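Local coordinates for peroxidase (Cellulomonas bogoriensis 69B4 = DSM 16987, PDB 6QZO) that is a haem b enzyme of the dye-decolourising (DyP-type) family that uses hydrogen peroxide to oxidise its substrates, at the interface of chains A and B. Coordinates in Å, arbitrary orientation; residue numbers count along the deposited sequence, not the author numbering. Chains: chain A/B, Peroxidase.

Contact 1: the interface of chains A and B. Residues chain A 179-180, 182, 311, 313; chain B 152-153, 156.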
loop_
_atom_site.group_PDB
_atom_site.type_symbol
_atom_site.label_atom_id
_atom_site.label_comp_id
_atom_site.label_asym_id
_atom_site.label_seq_id
_atom_site.Cartn_x
_atom_site.Cartn_y
_atom_site.Cartn_z
ATOM N N PHE A 179 1.635 4.884 4.760
ATOM C CA PHE A 179 0.639 5.760 4.114
ATOM C C PHE A 179 0.054 6.754 5.117
ATOM O O PHE A 179 0.050 6.514 6.352
ATOM C CB PHE A 179 -0.487 4.927 3.501
ATOM C CG PHE A 179 -1.217 4.022 4.461
ATOM C CD1 PHE A 179 -2.298 4.488 5.193
ATOM C CD2 PHE A 179 -0.839 2.699 4.611
ATOM C CE1 PHE A 179 -2.981 3.656 6.061
ATOM C CE2 PHE A 179 -1.530 1.866 5.476
ATOM C CZ PHE A 179 -2.597 2.344 6.202
ATOM N N ARG A 180 -0.393 7.880 4.562
ATOM C CA ARG A 180 -1.334 8.840 5.181
ATOM C C ARG A 180 -2.522 8.925 4.226
ATOM O O ARG A 180 -2.623 8.061 3.331
ATOM C CB ARG A 180 -0.674 10.211 5.357
ATOM C CG ARG A 180 0.661 10.172 6.093
ATOM C CD ARG A 180 1.300 11.554 6.135
ATOM N NE ARG A 180 2.446 11.547 7.035
ATOM C CZ ARG A 180 2.804 12.539 7.847
ATOM N NH1 ARG A 180 2.101 13.662 7.924
ATOM N NH2 ARG A 180 3.869 12.386 8.615
ATOM N N SER A 182 -4.732 10.320 0.992
ATOM C CA SER A 182 -4.371 10.537 -0.426
ATOM C C SER A 182 -4.276 12.031 -0.715
ATOM O O SER A 182 -4.789 12.856 0.038
ATOM C CB SER A 182 -5.361 9.835 -1.305
ATOM O OG SER A 182 -5.207 8.420 -1.161
ATOM N N ASN A 311 1.583 5.486 8.682
ATOM C CA ASN A 311 0.835 4.266 9.107
ATOM C C ASN A 311 1.375 3.072 8.319
ATOM O O ASN A 311 1.645 3.235 7.122
ATOM C CB ASN A 311 -0.674 4.391 8.855
ATOM C CG ASN A 311 -1.262 5.600 9.536
ATOM O OD1 ASN A 311 -0.936 5.870 10.695
ATOM N ND2 ASN A 311 -2.089 6.337 8.811
ATOM N N ASP A 313 0.094 -1.061 7.588
ATOM C CA ASP A 313 -1.049 -1.996 7.633
ATOM C C ASP A 313 -0.710 -3.134 6.684
ATOM O O ASP A 313 -0.786 -2.899 5.488
ATOM C CB ASP A 313 -2.344 -1.266 7.278
ATOM C CG ASP A 313 -3.588 -2.089 7.552
ATOM O OD1 ASP A 313 -3.630 -2.665 8.632
ATOM O OD2 ASP A 313 -4.495 -2.156 6.681
ATOM N N ARG B 152 -6.232 5.162 1.620
ATOM C CA ARG B 152 -5.653 3.945 2.233
ATOM C C ARG B 152 -6.040 3.845 3.713
ATOM O O ARG B 152 -6.140 2.719 4.220
ATOM C CB ARG B 152 -4.138 3.979 2.046
ATOM C CG ARG B 152 -3.453 2.675 2.361
ATOM C CD ARG B 152 -3.822 1.527 1.468
ATOM N NE ARG B 152 -3.022 0.445 2.024
ATOM C CZ ARG B 152 -3.401 -0.396 3.008
ATOM N NH1 ARG B 152 -2.526 -1.287 3.460
ATOM N NH2 ARG B 152 -4.620 -0.348 3.552
ATOM N N THR B 153 -6.225 4.975 4.393
ATOM C CA THR B 153 -6.633 5.005 5.818
ATOM C C THR B 153 -8.093 4.557 5.904
ATOM O O THR B 153 -8.395 3.732 6.778
ATOM C CB THR B 153 -6.387 6.389 6.433
ATOM O OG1 THR B 153 -4.977 6.592 6.355
ATOM C CG2 THR B 153 -6.864 6.517 7.862
ATOM N N ALA B 156 -8.018 0.812 5.254
ATOM C CA ALA B 156 -7.453 0.127 6.431
ATOM C C ALA B 156 -8.541 0.027 7.510
ATOM O O ALA B 156 -8.714 -1.045 8.114
ATOM C CB ALA B 156 -6.249 0.871 6.930
HETATM O O HOH W 1 -6.655 -2.650 8.546
#

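Contact 2: the interface of chains A and B. Residues chain A 163, 172, 175; chain B 316, 320-321.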
loop_
_atom_site.group_PDB
_atom_site.type_symbol
_atom_site.label_atom_id
_atom_site.label_comp_id
_atom_site.label_asym_id
_atom_site.label_seq_id
_atom_site.Cartn_x
_atom_site.Cartn_y
_atom_site.Cartn_z
ATOM N N THR A 163 16.609 0.075 -6.808
ATOM C CA THR A 163 16.979 -1.283 -6.346
ATOM C C THR A 163 17.827 -1.957 -7.426
ATOM O O THR A 163 18.900 -2.498 -7.086
ATOM C CB THR A 163 15.737 -2.109 -5.987
ATOM O OG1 THR A 163 15.039 -1.404 -4.966
ATOM C CG2 THR A 163 16.063 -3.501 -5.496
ATOM N N VAL A 172 18.744 -5.803 -1.104
ATOM C CA VAL A 172 17.635 -5.372 -0.208
ATOM C C VAL A 172 17.727 -6.184 1.088
ATOM O O VAL A 172 17.896 -7.407 1.014
ATOM C CB VAL A 172 16.258 -5.556 -0.866
ATOM C CG1 VAL A 172 15.133 -5.238 0.109
ATOM C CG2 VAL A 172 16.132 -4.720 -2.124
ATOM N N VAL A 175 12.149 -3.670 3.363
ATOM C CA VAL A 175 11.310 -2.565 2.814
ATOM C C VAL A 175 10.120 -2.408 3.750
ATOM O O VAL A 175 9.405 -3.400 3.967
ATOM C CB VAL A 175 10.829 -2.861 1.388
ATOM C CG1 VAL A 175 10.073 -1.688 0.801
ATOM C CG2 VAL A 175 11.964 -3.284 0.474
ATOM N N PRO B 316 10.001 -7.492 -1.181
ATOM C CA PRO B 316 10.509 -8.637 -1.932
ATOM C C PRO B 316 11.040 -9.775 -1.072
ATOM O O PRO B 316 11.504 -9.537 0.050
ATOM C CB PRO B 316 11.665 -8.049 -2.730
ATOM C CG PRO B 316 12.112 -6.877 -1.926
ATOM C CD PRO B 316 10.846 -6.302 -1.340
ATOM N N ARG B 320 15.790 -11.180 -3.854
ATOM C CA ARG B 320 15.199 -10.560 -5.072
ATOM C C ARG B 320 14.973 -9.059 -4.865
ATOM O O ARG B 320 14.823 -8.619 -3.713
ATOM C CB ARG B 320 13.884 -11.251 -5.450
ATOM C CG ARG B 320 13.933 -12.777 -5.429
ATOM C CD ARG B 320 14.897 -13.359 -6.458
ATOM N NE ARG B 320 14.252 -14.040 -7.583
ATOM C CZ ARG B 320 14.517 -13.858 -8.891
ATOM N NH1 ARG B 320 15.438 -12.986 -9.279
ATOM N NH2 ARG B 320 13.843 -14.559 -9.795
ATOM N N ALA B 321 14.959 -8.309 -5.969
ATOM C CA ALA B 321 14.757 -6.846 -6.015
ATOM C C ALA B 321 13.273 -6.510 -5.806
ATOM O O ALA B 321 12.977 -5.519 -5.111
ATOM C CB ALA B 321 15.263 -6.337 -7.339
#

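Contact 1: the interface of chains A and B
The end of strand 170-179 and strand 310-314 of chain A receive the first turn of helix 152-165 of chain B. A:Phe179, the last residue of its strand, lays its ring beneath B:Arg152, whose CG methylene sits over the ring centre, 3.4 Å from A:Phe179 CG, as a CH-pi contact. The phenyl reaches this place with CG lodged between the backbone N and the carbonyl carbon (chi1 57°). On the opposite face the ring rests on CB of A:Asn311, offset toward the rim, and this holds it flat between its own neighbouring strand and the foreign helix. At its edge, in the ring plane, lie A:Asp313 CB and, at another point of the rim, the hydroxyl OG1 of B:Thr153, 3.6 Å from A:Phe179 CE1.

B:Arg152 bends at chi2, which sets a face of its guanidinium over A:Phe179 CE2, the ring and guanidinium planes 29° apart, with the amino ends directed to A:Asp313. NH2 of B:Arg152 forms a long salt bridge to the carboxylate OD2 of A:Asp313, at 3.6 Å, with carboxylate and guanidinium turned 49° from each other rather than lying flat in a paired arrangement. NH1 approaches the backbone O of A:Asp313, but its N-H points away, and no hydrogen bond results. An alanine in place of A:Phe179 would probably leave the aliphatic stem of B:Arg152 without its aromatic support, and its guanidinium freer to swing away from A:Asp313.

One turn further along the helix, B:Ala156 adds its methyl, with CB 4.0 Å from A:Phe179 CZ and 3.5 Å from A:Asp313 OD2, so the carboxylate is flanked by both an arginine and a methyl. A water links A:Asp313 and B:Ala156: it lies 2.9 Å from OD2 of A:Asp313 and 2.6 Å from the backbone O of B:Ala156.

Contact 2: the interface of chains A and B
In A:Thr163 the methyl CG2 stands anti to the backbone N while the hydroxyl OG1 lies beside that N (chi1 -59°), and this turns the methyl toward B:Ala321. The two valines of the patch each keep CG1 anti to the backbone N, at 175° in A:Val172 and -175° in A:Val175, yet they offer different branches to B:Pro316. A:Val172 uses CG1, and A:Val175 uses CG2, the branch set beside its own backbone N.

B:Pro316 presents adjacent ring carbons to the pair. B:Pro316 CD lies 3.7 Å from A:Val175 CG2. The neighbouring B:Pro316 CG lies 4.0 Å from A:Val172 CG1. Both valine side chains cross the proline at about a right angle, and each offers one methyl branch to the ring. The closed pyrrolidine ring has little freedom to move, which should make it a firm surface for the branched side chains.

At the other end of the patch the methyls of A:Thr163 and B:Ala321 meet, with A:Thr163 CG2 3.5 Å from B:Ala321 CB. A:Thr163 CG2 also lies 3.6 Å from CA of B:Ala321, so the threonine methyl packs against the alanine backbone as well as its side chain.

The packing of these residues is between aliphatic groups and probably rests mainly on shape. Within the fold, chain A contributes the last turn of helix 152-165 and the earlier part of strand 170-179, and these receive the chain B segment that runs between strands 310-314 and 323-332.

Contact 1 and contact 2 draw on the same elements, and the centres of their C-alpha atoms are about 22 Å apart. In contact 1 the start of helix 152-165 comes from chain B and the end of strand 170-179 from chain A; in contact 2 chain A supplies the end of that helix and an earlier stretch of the strand. Strand 310-314 enters contact 1, and the loop following it enters contact 2. Because the interface is two-fold symmetric, each patch recurs with the chains exchanged, so the helix and strand of each subunit engage its partner at both ends. This would suit a dimer, though the deposited assembly alone does not establish one in solution.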